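Local coordinates for protein similar to N-acetyltransferase (Staphylococcus aureus subsp. aureus, PDB 4MBU) that belongs to the Gcn5-related N-acetyltransferases and probably transfers an acetyl group from acetyl-CoA to an amine of its substrate, at residues A[18-23]-A[34-39]; A[58-63]-A[94-99]; A[68-73]-A[108-113]; A[83-88]-A[131-136]. All coordinates share one frame; numbering follows the deposited sequence.

Interaction 1: A[18-23]-A[34-39]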
loop_
_atom_site.group_PDB
_atom_site.type_symbol
_atom_site.label_atom_id
_atom_site.label_comp_id
_atom_site.label_asym_id
_atom_site.label_seq_id
_atom_site.Cartn_x
_atom_site.Cartn_y
_atom_site.Cartn_z
ATOM N N ALA A 18 -5.823 -18.524 25.003
ATOM C CA ALA A 18 -5.745 -19.542 23.962
ATOM C C ALA A 18 -5.678 -18.843 22.620
ATOM O O ALA A 18 -4.771 -19.105 21.811
ATOM C CB ALA A 18 -6.940 -20.480 24.027
ATOM N N ILE A 19 -6.598 -17.897 22.425
ATOM C CA ILE A 19 -6.700 -17.207 21.147
ATOM C C ILE A 19 -5.336 -16.584 20.836
ATOM O O ILE A 19 -4.756 -16.833 19.770
ATOM C CB ILE A 19 -7.819 -16.130 21.173
ATOM C CG1 ILE A 19 -9.186 -16.778 21.411
ATOM C CG2 ILE A 19 -7.844 -15.346 19.877
ATOM C CD1 ILE A 19 -10.335 -15.751 21.499
ATOM N N TYR A 20 -4.791 -15.862 21.818
ATOM C CA TYR A 20 -3.541 -15.135 21.631
ATOM C C TYR A 20 -2.456 -16.127 21.278
ATOM O O TYR A 20 -1.729 -15.933 20.303
ATOM C CB TYR A 20 -3.173 -14.374 22.903
ATOM C CG TYR A 20 -2.036 -13.374 22.769
ATOM C CD1 TYR A 20 -2.201 -12.187 22.062
ATOM C CD2 TYR A 20 -0.816 -13.593 23.401
ATOM C CE1 TYR A 20 -1.166 -11.254 21.975
ATOM C CE2 TYR A 20 0.214 -12.679 23.326
ATOM C CZ TYR A 20 0.036 -11.512 22.608
ATOM O OH TYR A 20 1.066 -10.608 22.541
ATOM N N ASN A 21 -2.382 -17.221 22.031
ATOM C CA ASN A 21 -1.285 -18.155 21.807
ATOM C C ASN A 21 -1.392 -18.832 20.449
ATOM O O ASN A 21 -0.370 -19.106 19.816
ATOM C CB ASN A 21 -1.167 -19.182 22.937
ATOM C CG ASN A 21 -0.434 -18.631 24.139
ATOM O OD1 ASN A 21 0.311 -17.652 24.028
ATOM N ND2 ASN A 21 -0.628 -19.263 25.298
ATOM N N ASP A 22 -2.622 -19.054 19.980
ATOM C CA ASP A 22 -2.799 -19.657 18.665
ATOM C C ASP A 22 -2.145 -18.717 17.656
ATOM O O ASP A 22 -1.357 -19.135 16.794
ATOM C CB ASP A 22 -4.286 -19.839 18.354
ATOM C CG ASP A 22 -4.559 -21.051 17.479
ATOM O OD1 ASP A 22 -3.956 -22.117 17.729
ATOM O OD2 ASP A 22 -5.383 -20.942 16.545
ATOM N N ALA A 23 -2.407 -17.426 17.836
ATOM C CA ALA A 23 -1.905 -16.423 16.913
ATOM C C ALA A 23 -0.382 -16.397 16.966
ATOM O O ALA A 23 0.287 -16.174 15.945
ATOM C CB ALA A 23 -2.499 -15.064 17.241
ATOM N N LYS A 34 7.350 -17.229 21.546
ATOM C CA LYS A 34 6.944 -18.162 22.600
ATOM C C LYS A 34 5.527 -17.902 23.098
ATOM O O LYS A 34 5.130 -16.744 23.266
ATOM C CB LYS A 34 7.894 -18.052 23.798
ATOM C CG LYS A 34 9.306 -18.575 23.559
ATOM C CD LYS A 34 10.206 -18.247 24.754
ATOM C CE LYS A 34 11.675 -18.608 24.503
ATOM N NZ LYS A 34 11.956 -20.073 24.607
ATOM N N PRO A 35 4.771 -18.981 23.370
ATOM C CA PRO A 35 3.421 -18.841 23.929
ATOM C C PRO A 35 3.465 -18.050 25.233
ATOM O O PRO A 35 4.433 -18.168 25.993
ATOM C CB PRO A 35 3.003 -20.286 24.209
ATOM C CG PRO A 35 3.827 -21.108 23.273
ATOM C CD PRO A 35 5.145 -20.393 23.166
ATOM N N GLN A 36 2.443 -17.235 25.465
ATOM C CA GLN A 36 2.330 -16.443 26.681
ATOM C C GLN A 36 1.798 -17.343 27.795
ATOM O O GLN A 36 1.078 -18.308 27.531
ATOM C CB GLN A 36 1.362 -15.280 26.440
ATOM C CG GLN A 36 1.267 -14.265 27.574
ATOM C CD GLN A 36 0.302 -13.134 27.264
ATOM O OE1 GLN A 36 -0.835 -13.368 26.848
ATOM N NE2 GLN A 36 0.753 -11.898 27.466
ATOM N N THR A 37 2.157 -17.037 29.038
ATOM C CA THR A 37 1.661 -17.803 30.183
ATOM C C THR A 37 0.413 -17.144 30.769
ATOM O O THR A 37 0.120 -15.979 30.484
ATOM C CB THR A 37 2.725 -17.944 31.288
ATOM O OG1 THR A 37 3.019 -16.653 31.836
ATOM C CG2 THR A 37 4.002 -18.573 30.735
ATOM N N ILE A 38 -0.318 -17.880 31.598
ATOM C CA ILE A 38 -1.542 -17.340 32.183
ATOM C C ILE A 38 -1.264 -16.201 33.182
ATOM O O ILE A 38 -2.059 -15.264 33.299
ATOM C CB ILE A 38 -2.412 -18.461 32.797
ATOM C CG1 ILE A 38 -3.698 -17.891 33.413
ATOM C CG2 ILE A 38 -1.597 -19.282 33.799
ATOM C CD1 ILE A 38 -4.659 -17.312 32.384
ATOM N N ASP A 39 -0.125 -16.264 33.870
ATOM C CA ASP A 39 0.264 -15.198 34.795
ATOM C C ASP A 39 0.604 -13.902 34.055
ATOM O O ASP A 39 0.282 -12.805 34.518
ATOM C CB ASP A 39 1.462 -15.624 35.653
ATOM C CG ASP A 39 1.153 -16.810 36.553
ATOM O OD1 ASP A 39 -0.041 -17.119 36.758
ATOM O OD2 ASP A 39 2.118 -17.425 37.061
#
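Asn21, on helix 13-26 of the GNAT fold, ties that helix to the backbone of Gln36 in the loop that leads into helix 38-50. Two hydrogen bonds do the work, and both end on the same residue. Gln36 N donates to Asn21 OD1 over a short 2.6 Å, tilted 25° from the plane of that carbonyl. Asn21 ND2 returns a bond to Gln36 O at 3.0 Å. This second bond is nearly straight, 169° at the hydrogen, and it lies in the carbonyl plane on a lone pair. With both ends of the amide engaged, the group is fixed against a flip, and Gln36 is held through its N-H and C=O as a neighbouring strand would hold it.

The other contacts between the two segments are van der Waals. Pro35 CA also touches Asn21 OD1, at 3.3 Å. Gln36 keeps CG opposite its backbone N (chi1 -173°) and runs out extended, crossing the Tyr20 side chain at about a right angle. Outside the two segments, the polar end of Gln36 has its main partner in Arg41, whose NE bonds OE1 and whose cation also meets the Tyr20 ring. Trp76 of a second subunit packs on Tyr20 as well. Gln36 OE1 approaches that tyrosine ring obliquely, 3.5 Å from Tyr20 CD2 and 3.7 Å from Tyr20 CE2.

Interaction 2: A[58-63]-A[94-99]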
loop_
_atom_site.group_PDB
_atom_site.type_symbol
_atom_site.label_atom_id
_atom_site.label_comp_id
_atom_site.label_asym_id
_atom_site.label_seq_id
_atom_site.Cartn_x
_atom_site.Cartn_y
_atom_site.Cartn_z
ATOM N N PHE A 58 -15.911 -10.534 22.180
ATOM C CA PHE A 58 -17.079 -11.023 21.485
ATOM C C PHE A 58 -17.300 -12.420 22.006
ATOM O O PHE A 58 -16.412 -13.318 21.871
ATOM C CB PHE A 58 -16.845 -11.093 19.981
ATOM C CG PHE A 58 -18.019 -11.614 19.221
ATOM C CD1 PHE A 58 -18.920 -10.742 18.636
ATOM C CD2 PHE A 58 -18.228 -12.980 19.091
ATOM C CE1 PHE A 58 -20.008 -11.218 17.937
ATOM C CE2 PHE A 58 -19.317 -13.467 18.395
ATOM C CZ PHE A 58 -20.209 -12.583 17.814
ATOM N N GLU A 59 -18.493 -12.583 22.581
ATOM C CA GLU A 59 -18.940 -13.818 23.204
ATOM C C GLU A 59 -20.204 -14.320 22.506
ATOM O O GLU A 59 -21.131 -13.547 22.245
ATOM C CB GLU A 59 -19.212 -13.573 24.692
ATOM C CG GLU A 59 -19.788 -14.761 25.449
ATOM C CD GLU A 59 -20.083 -14.441 26.912
ATOM O OE1 GLU A 59 -21.084 -13.749 27.184
ATOM O OE2 GLU A 59 -19.311 -14.876 27.793
ATOM N N GLU A 60 -20.225 -15.614 22.191
ATOM C CA GLU A 60 -21.396 -16.233 21.564
ATOM C C GLU A 60 -21.625 -17.648 22.091
ATOM O O GLU A 60 -20.692 -18.452 22.134
ATOM C CB GLU A 60 -21.242 -16.268 20.045
ATOM C CG GLU A 60 -22.426 -16.868 19.311
ATOM C CD GLU A 60 -22.222 -16.885 17.805
ATOM O OE1 GLU A 60 -22.759 -15.989 17.120
ATOM O OE2 GLU A 60 -21.521 -17.794 17.308
ATOM N N ASN A 61 -22.862 -17.940 22.489
ATOM C CA ASN A 61 -23.212 -19.245 23.058
ATOM C C ASN A 61 -22.289 -19.643 24.199
ATOM O O ASN A 61 -21.855 -20.798 24.286
ATOM C CB ASN A 61 -23.227 -20.330 21.975
ATOM C CG ASN A 61 -24.304 -20.091 20.931
ATOM O OD1 ASN A 61 -25.386 -19.589 21.244
ATOM N ND2 ASN A 61 -24.007 -20.438 19.680
ATOM N N GLY A 62 -21.969 -18.668 25.047
ATOM C CA GLY A 62 -21.189 -18.915 26.242
ATOM C C GLY A 62 -19.696 -18.978 25.977
ATOM O O GLY A 62 -18.913 -19.222 26.896
ATOM N N SER A 63 -19.300 -18.755 24.726
ATOM C CA SER A 63 -17.894 -18.858 24.344
ATOM C C SER A 63 -17.301 -17.543 23.839
ATOM O O SER A 63 -17.865 -16.889 22.959
ATOM C CB SER A 63 -17.703 -19.959 23.297
ATOM O OG SER A 63 -17.823 -21.244 23.887
ATOM N N ARG A 94 -13.834 -17.420 12.182
ATOM C CA ARG A 94 -13.582 -16.395 11.166
ATOM C C ARG A 94 -14.745 -16.327 10.187
ATOM O O ARG A 94 -15.505 -17.286 10.059
ATOM C CB ARG A 94 -12.287 -16.691 10.409
ATOM C CG ARG A 94 -11.070 -16.938 11.289
ATOM C CD ARG A 94 -10.663 -15.709 12.085
ATOM N NE ARG A 94 -10.367 -14.554 11.237
ATOM C CZ ARG A 94 -9.280 -14.436 10.476
ATOM N NH1 ARG A 94 -8.378 -15.413 10.431
ATOM N NH2 ARG A 94 -9.101 -13.343 9.744
ATOM N N GLY A 95 -14.891 -15.190 9.508
ATOM C CA GLY A 95 -15.945 -15.030 8.518
ATOM C C GLY A 95 -17.301 -14.669 9.109
ATOM O O GLY A 95 -18.297 -14.596 8.385
ATOM N N LYS A 96 -17.340 -14.430 10.417
ATOM C CA LYS A 96 -18.596 -14.112 11.092
ATOM C C LYS A 96 -18.782 -12.609 11.351
ATOM O O LYS A 96 -19.780 -12.201 11.952
ATOM C CB LYS A 96 -18.691 -14.887 12.409
ATOM C CG LYS A 96 -18.511 -16.386 12.250
ATOM C CD LYS A 96 -18.817 -17.123 13.545
ATOM C CE LYS A 96 -20.253 -16.877 13.963
ATOM N NZ LYS A 96 -20.688 -17.805 15.035
ATOM N N GLY A 97 -17.829 -11.796 10.902
ATOM C CA GLY A 97 -17.894 -10.358 11.132
ATOM C C GLY A 97 -17.551 -9.953 12.560
ATOM O O GLY A 97 -17.921 -8.865 13.021
ATOM N N ILE A 98 -16.817 -10.818 13.255
ATOM C CA ILE A 98 -16.443 -10.558 14.647
ATOM C C ILE A 98 -15.377 -9.455 14.755
ATOM O O ILE A 98 -15.467 -8.567 15.615
ATOM C CB ILE A 98 -15.961 -11.850 15.327
ATOM C CG1 ILE A 98 -17.133 -12.824 15.475
ATOM C CG2 ILE A 98 -15.374 -11.563 16.706
ATOM C CD1 ILE A 98 -16.686 -14.225 15.802
ATOM N N ALA A 99 -14.376 -9.510 13.880
ATOM C CA ALA A 99 -13.349 -8.469 13.831
ATOM C C ALA A 99 -13.982 -7.109 13.586
ATOM O O ALA A 99 -13.669 -6.143 14.273
ATOM C CB ALA A 99 -12.313 -8.783 12.750
#
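Ile98, in the first turn of helix 98-112, lies over the ring of Phe58 from strand 55-60. Arg94 to Ala99 (R-G-K-G-I-A) fits the Q/R-x-x-G-x-G/A signature that in GNAT enzymes cradles the pyrophosphate of acetyl-CoA. The contact therefore packs the start of the probable cofactor-binding helix on the sheet.

Ile98 CG1 stands 3.7 Å from the centroid of the Phe58 ring and only 11° off its normal, a CH-pi contact squarely over one face. The two branches of Ile98 spread across the ring: CD1 reaches 3.8 Å from Phe58 CE2, while CG2 drops toward the root of the side chain. Phe58 turns CG opposite its backbone N (chi1 179°), which carries the ring out from the strand to meet the helix. Leu65 of strand 63-72 touches both residues.

Lys96, next in buried surface, leaves the loop with a bend at chi3 and faces the extended Glu60 from the opposite direction. They form a salt bridge at the exposed margin of the apolar pair, although the modelled 2.4 Å between Lys96 NZ and Glu60 OE2 is too short to trust. The apolar pair is closest where Ile98 CG2 lies 3.6 Å from Phe58 CB.

Interaction 3: A[68-73]-A[108-113]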
loop_
_atom_site.group_PDB
_atom_site.type_symbol
_atom_site.label_atom_id
_atom_site.label_comp_id
_atom_site.label_asym_id
_atom_site.label_seq_id
_atom_site.Cartn_x
_atom_site.Cartn_y
_atom_site.Cartn_z
ATOM N N ALA A 68 -10.335 -7.655 21.878
ATOM C CA ALA A 68 -9.767 -6.444 21.285
ATOM C C ALA A 68 -9.446 -5.412 22.343
ATOM O O ALA A 68 -10.148 -5.290 23.348
ATOM C CB ALA A 68 -10.717 -5.852 20.268
ATOM N N THR A 69 -8.385 -4.649 22.111
ATOM C CA THR A 69 -8.003 -3.645 23.079
ATOM C C THR A 69 -7.273 -2.482 22.414
ATOM O O THR A 69 -6.867 -2.576 21.253
ATOM C CB THR A 69 -7.126 -4.270 24.205
ATOM O OG1 THR A 69 -6.875 -3.291 25.221
ATOM C CG2 THR A 69 -5.794 -4.764 23.649
ATOM N N PHE A 70 -7.138 -1.368 23.130
ATOM C CA PHE A 70 -6.188 -0.350 22.683
ATOM C C PHE A 70 -5.323 0.176 23.821
ATOM O O PHE A 70 -5.626 -0.048 24.997
ATOM C CB PHE A 70 -6.838 0.764 21.836
ATOM C CG PHE A 70 -7.800 1.677 22.586
ATOM C CD1 PHE A 70 -9.120 1.788 22.174
ATOM C CD2 PHE A 70 -7.371 2.465 23.652
ATOM C CE1 PHE A 70 -9.997 2.650 22.826
ATOM C CE2 PHE A 70 -8.255 3.313 24.320
ATOM C CZ PHE A 70 -9.563 3.408 23.903
ATOM N N GLY A 71 -4.234 0.851 23.465
ATOM C CA GLY A 71 -3.327 1.398 24.458
ATOM C C GLY A 71 -2.346 2.346 23.802
ATOM O O GLY A 71 -2.621 2.879 22.728
ATOM N N SER A 72 -1.194 2.538 24.434
ATOM C CA SER A 72 -0.220 3.526 23.972
ATOM C C SER A 72 0.384 3.125 22.629
ATOM O O SER A 72 0.609 1.944 22.383
ATOM C CB SER A 72 0.885 3.693 25.022
ATOM O OG SER A 72 2.045 4.279 24.469
ATOM N N PHE A 73 0.631 4.102 21.757
ATOM C CA PHE A 73 1.295 3.819 20.486
ATOM C C PHE A 73 2.818 3.934 20.629
ATOM O O PHE A 73 3.547 2.983 20.340
ATOM C CB PHE A 73 0.773 4.729 19.372
ATOM C CG PHE A 73 1.638 4.728 18.139
ATOM C CD1 PHE A 73 1.914 3.541 17.465
ATOM C CD2 PHE A 73 2.176 5.910 17.657
ATOM C CE1 PHE A 73 2.726 3.540 16.334
ATOM C CE2 PHE A 73 2.975 5.923 16.529
ATOM C CZ PHE A 73 3.254 4.733 15.865
ATOM N N VAL A 108 -15.801 3.459 18.715
ATOM C CA VAL A 108 -16.722 4.238 19.558
ATOM C C VAL A 108 -16.085 4.584 20.916
ATOM O O VAL A 108 -16.228 5.712 21.417
ATOM C CB VAL A 108 -18.152 3.602 19.726
ATOM C CG1 VAL A 108 -18.714 3.111 18.383
ATOM C CG2 VAL A 108 -18.160 2.484 20.755
ATOM N N GLU A 109 -15.358 3.634 21.498
ATOM C CA GLU A 109 -14.703 3.907 22.776
ATOM C C GLU A 109 -13.609 4.971 22.633
ATOM O O GLU A 109 -13.470 5.855 23.486
ATOM C CB GLU A 109 -14.115 2.622 23.360
ATOM C CG GLU A 109 -13.687 2.736 24.810
ATOM C CD GLU A 109 -14.868 2.763 25.775
ATOM O OE1 GLU A 109 -16.033 2.678 25.319
ATOM O OE2 GLU A 109 -14.628 2.863 26.999
ATOM N N ALA A 110 -12.843 4.885 21.547
ATOM C CA ALA A 110 -11.758 5.830 21.269
ATOM C C ALA A 110 -12.285 7.248 21.121
ATOM O O ALA A 110 -11.686 8.205 21.636
ATOM C CB ALA A 110 -11.011 5.418 20.011
ATOM N N LYS A 111 -13.388 7.387 20.390
ATOM C CA LYS A 111 -14.012 8.690 20.228
ATOM C C LYS A 111 -14.539 9.203 21.564
ATOM O O LYS A 111 -14.362 10.375 21.888
ATOM C CB LYS A 111 -15.146 8.637 19.200
ATOM C CG LYS A 111 -14.695 8.404 17.756
ATOM C CD LYS A 111 -15.912 8.379 16.836
ATOM C CE LYS A 111 -15.558 8.044 15.386
ATOM N NZ LYS A 111 -15.145 9.237 14.595
ATOM N N ALA A 112 -15.175 8.331 22.343
ATOM C CA ALA A 112 -15.754 8.770 23.625
ATOM C C ALA A 112 -14.699 9.228 24.638
ATOM O O ALA A 112 -14.975 10.059 25.517
ATOM C CB ALA A 112 -16.636 7.687 24.226
ATOM N N LYS A 113 -13.490 8.690 24.519
ATOM C CA LYS A 113 -12.407 9.074 25.418
ATOM C C LYS A 113 -11.558 10.227 24.862
ATOM O O LYS A 113 -10.554 10.598 25.455
ATOM C CB LYS A 113 -11.542 7.859 25.763
ATOM C CG LYS A 113 -12.283 6.791 26.566
ATOM C CD LYS A 113 -11.399 5.576 26.847
ATOM C CE LYS A 113 -11.364 5.243 28.337
ATOM N NZ LYS A 113 -12.738 5.114 28.909
#
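Lys113 N donates to Glu109 O at 3.0 Å, and this bond at the end of helix 98-112 brings together two of the three residues that receive the ring of Phe70. Their side chains also meet in a loose salt bridge, with Lys113 NZ 3.5 Å from Glu109 OE2. The other carboxylate oxygen, OE1, pairs with Arg105 one turn back on the helix, which is the stronger partner.

Beside these charged groups the contact is apolar. Phe70 pushes the far end of its ring toward the helix. Two groups stand at its edge near the ring plane: Glu109 CB, 4.2 Å from Phe70 CE1, and Lys113 CD, 4.1 Å from Phe70 CZ. Ala110 brings the helix backbone itself up to the ring: its N approaches obliquely, 3.8 Å from Phe70 CE1, and Ala110 CB lies 4.1 Å from the same atom. Glu109 starts toward the strand, then bends at chi2 (74°) and carries its carboxylate away from the ring.

Ile83 and Leu106 also border Phe70. The aromatic thus fills the layer between sheet and helix beside the beta-alpha-beta crossover of strand 82-89, helix 98-112 and strand 117-123, the central unit of the GNAT fold.

Interaction 4: A[83-88]-A[131-136]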
loop_
_atom_site.group_PDB
_atom_site.type_symbol
_atom_site.label_atom_id
_atom_site.label_comp_id
_atom_site.label_asym_id
_atom_site.label_seq_id
_atom_site.Cartn_x
_atom_site.Cartn_y
_atom_site.Cartn_z
ATOM N N ILE A 83 -3.587 6.380 20.075
ATOM C CA ILE A 83 -3.640 5.028 20.624
ATOM C C ILE A 83 -3.429 4.009 19.514
ATOM O O ILE A 83 -3.724 4.278 18.357
ATOM C CB ILE A 83 -5.005 4.748 21.313
ATOM C CG1 ILE A 83 -6.126 5.390 20.506
ATOM C CG2 ILE A 83 -5.017 5.284 22.756
ATOM C CD1 ILE A 83 -7.517 4.971 20.942
ATOM N N GLU A 84 -2.919 2.836 19.863
ATOM C CA GLU A 84 -2.817 1.746 18.906
ATOM C C GLU A 84 -3.706 0.624 19.392
ATOM O O GLU A 84 -3.715 0.299 20.595
ATOM C CB GLU A 84 -1.379 1.248 18.792
ATOM C CG GLU A 84 -1.251 -0.029 17.953
ATOM C CD GLU A 84 0.196 -0.423 17.695
ATOM O OE1 GLU A 84 1.108 0.348 18.086
ATOM O OE2 GLU A 84 0.429 -1.499 17.089
ATOM N N HIS A 85 -4.460 0.032 18.472
ATOM C CA HIS A 85 -5.347 -1.065 18.863
ATOM C C HIS A 85 -4.907 -2.403 18.305
ATOM O O HIS A 85 -4.102 -2.475 17.373
ATOM C CB HIS A 85 -6.778 -0.803 18.406
ATOM C CG HIS A 85 -6.948 -0.877 16.925
ATOM N ND1 HIS A 85 -6.564 0.141 16.082
ATOM C CD2 HIS A 85 -7.460 -1.851 16.136
ATOM C CE1 HIS A 85 -6.834 -0.202 14.833
ATOM N NE2 HIS A 85 -7.380 -1.402 14.842
ATOM N N SER A 86 -5.458 -3.466 18.881
ATOM C CA SER A 86 -5.280 -4.806 18.338
ATOM C C SER A 86 -6.544 -5.636 18.516
ATOM O O SER A 86 -7.311 -5.448 19.475
ATOM C CB SER A 86 -4.050 -5.498 18.937
ATOM O OG SER A 86 -3.934 -5.254 20.318
ATOM N N ILE A 87 -6.767 -6.530 17.559
ATOM C CA ILE A 87 -7.961 -7.362 17.510
ATOM C C ILE A 87 -7.540 -8.788 17.183
ATOM O O ILE A 87 -6.741 -9.008 16.276
ATOM C CB ILE A 87 -8.922 -6.900 16.404
ATOM C CG1 ILE A 87 -9.406 -5.467 16.644
ATOM C CG2 ILE A 87 -10.124 -7.846 16.281
ATOM C CD1 ILE A 87 -10.059 -4.862 15.404
ATOM N N TYR A 88 -8.082 -9.753 17.917
ATOM C CA TYR A 88 -7.793 -11.161 17.675
ATOM C C TYR A 88 -9.087 -11.959 17.660
ATOM O O TYR A 88 -9.914 -11.831 18.559
ATOM C CB TYR A 88 -6.854 -11.698 18.750
ATOM C CG TYR A 88 -5.549 -10.949 18.845
ATOM C CD1 TYR A 88 -4.495 -11.257 18.004
ATOM C CD2 TYR A 88 -5.379 -9.929 19.767
ATOM C CE1 TYR A 88 -3.311 -10.589 18.083
ATOM C CE2 TYR A 88 -4.193 -9.249 19.857
ATOM C CZ TYR A 88 -3.163 -9.587 19.004
ATOM O OH TYR A 88 -1.970 -8.922 19.063
ATOM N N LYS A 131 -8.084 -5.104 4.543
ATOM C CA LYS A 131 -9.395 -4.847 3.946
ATOM C C LYS A 131 -10.408 -4.340 4.983
ATOM O O LYS A 131 -11.199 -3.419 4.713
ATOM C CB LYS A 131 -9.919 -6.118 3.271
ATOM C CG LYS A 131 -11.360 -6.014 2.816
ATOM C CD LYS A 131 -11.913 -7.368 2.367
ATOM C CE LYS A 131 -12.934 -7.182 1.252
ATOM N NZ LYS A 131 -12.334 -6.447 0.103
ATOM N N LEU A 132 -10.381 -4.938 6.171
ATOM C CA LEU A 132 -11.300 -4.530 7.247
ATOM C C LEU A 132 -11.025 -3.097 7.672
ATOM O O LEU A 132 -11.935 -2.316 7.958
ATOM C CB LEU A 132 -11.140 -5.459 8.452
ATOM C CG LEU A 132 -11.945 -5.035 9.678
ATOM C CD1 LEU A 132 -13.428 -5.203 9.413
ATOM C CD2 LEU A 132 -11.516 -5.815 10.905
ATOM N N HIS A 133 -9.754 -2.740 7.717
ATOM C CA HIS A 133 -9.424 -1.399 8.166
ATOM C C HIS A 133 -9.758 -0.351 7.122
ATOM O O HIS A 133 -10.269 0.728 7.452
ATOM C CB HIS A 133 -7.972 -1.336 8.636
ATOM C CG HIS A 133 -7.791 -1.868 10.019
ATOM N ND1 HIS A 133 -7.766 -3.219 10.300
ATOM C CD2 HIS A 133 -7.697 -1.235 11.211
ATOM C CE1 HIS A 133 -7.624 -3.390 11.603
ATOM N NE2 HIS A 133 -7.584 -2.201 12.177
ATOM N N GLN A 134 -9.485 -0.674 5.860
ATOM C CA GLN A 134 -9.890 0.195 4.766
ATOM C C GLN A 134 -11.396 0.423 4.809
ATOM O O GLN A 134 -11.859 1.537 4.569
ATOM C CB GLN A 134 -9.489 -0.414 3.418
ATOM C CG GLN A 134 -7.982 -0.434 3.159
ATOM C CD GLN A 134 -7.655 -1.000 1.790
ATOM O OE1 GLN A 134 -8.145 -2.070 1.425
ATOM N NE2 GLN A 134 -6.833 -0.284 1.021
ATOM N N LYS A 135 -12.156 -0.634 5.110
ATOM C CA LYS A 135 -13.615 -0.505 5.217
ATOM C C LYS A 135 -14.022 0.562 6.233
ATOM O O LYS A 135 -14.985 1.290 6.014
ATOM C CB LYS A 135 -14.272 -1.848 5.574
ATOM C CG LYS A 135 -15.806 -1.819 5.514
ATOM C CD LYS A 135 -16.448 -3.165 5.900
ATOM C CE LYS A 135 -16.566 -3.326 7.415
ATOM N NZ LYS A 135 -17.451 -4.461 7.847
ATOM N N PHE A 136 -13.278 0.667 7.334
ATOM C CA PHE A 136 -13.570 1.665 8.366
ATOM C C PHE A 136 -12.807 2.969 8.136
ATOM O O PHE A 136 -12.647 3.772 9.057
ATOM C CB PHE A 136 -13.255 1.101 9.757
ATOM C CG PHE A 136 -14.312 0.164 10.277
ATOM C CD1 PHE A 136 -15.319 0.632 11.107
ATOM C CD2 PHE A 136 -14.317 -1.173 9.915
ATOM C CE1 PHE A 136 -16.300 -0.222 11.576
ATOM C CE2 PHE A 136 -15.293 -2.027 10.384
ATOM C CZ PHE A 136 -16.284 -1.552 11.217
#
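Strand 82-89 and helix 127-135 belong to the central GNAT core, and they meet through a pair of buried histidines, His85 from the strand and His133 from the helix. The side chains come from opposite directions and join at their far nitrogens: His85 NE2 lies 2.8 Å from His133 NE2, a hydrogen bond with an angle of 149° at the hydrogen. Each NE2 sits at the edge of the other ring, close to its plane. The rings meet rim to rim without stacking, their centroids 5.0 Å apart and their planes turned 25° from one another. The next nearest approach, 3.4 Å from His85 CE1 to His133 NE2, lies beside the bond.

His85 adopts the crowded position, with CG between its backbone N and carbonyl carbon (chi1 69°), and from there its ring extends off the sheet toward the helix. Leu118 and Ala120 of the adjacent parallel strand 117-123 pack on it. The ring of Phe138 meets both histidines, edge-to-face in the case of His133.

The second nitrogen of His133 is engaged too: ND1 bonds to Ser129 O one turn back, which fixes the ring rotation from the helix side. A carbonyl can only accept, so ND1 must carry a hydrogen. Between the two NE2 atoms a single N-H must point at a lone pair, so the rings play unlike roles at this bond, one donor and one acceptor.

Interactions 2, 3 and 4 all reach the same sheet. Interactions 2 and 3 share helix 98-112, using its two ends, their centres about 20 Å apart, against neighbouring strands 55-60 and 63-72. Interactions 3 and 4 are the closest pair, with centres about 11 Å apart, and are joined through the sheet by a probable hydrogen bond from Glu84 N to Gly71 O at 2.9 Å. Interaction 4 touches interaction 2 where Ala99 CB lies 3.6 Å from Leu132 CD2, linking the helix that follows the probable acetyl-CoA loop to helix 127-135. Interaction 1 lies on helix 13-26, yet it reaches interaction 4 through Tyr20 CE1, 3.8 Å from Tyr88 OH.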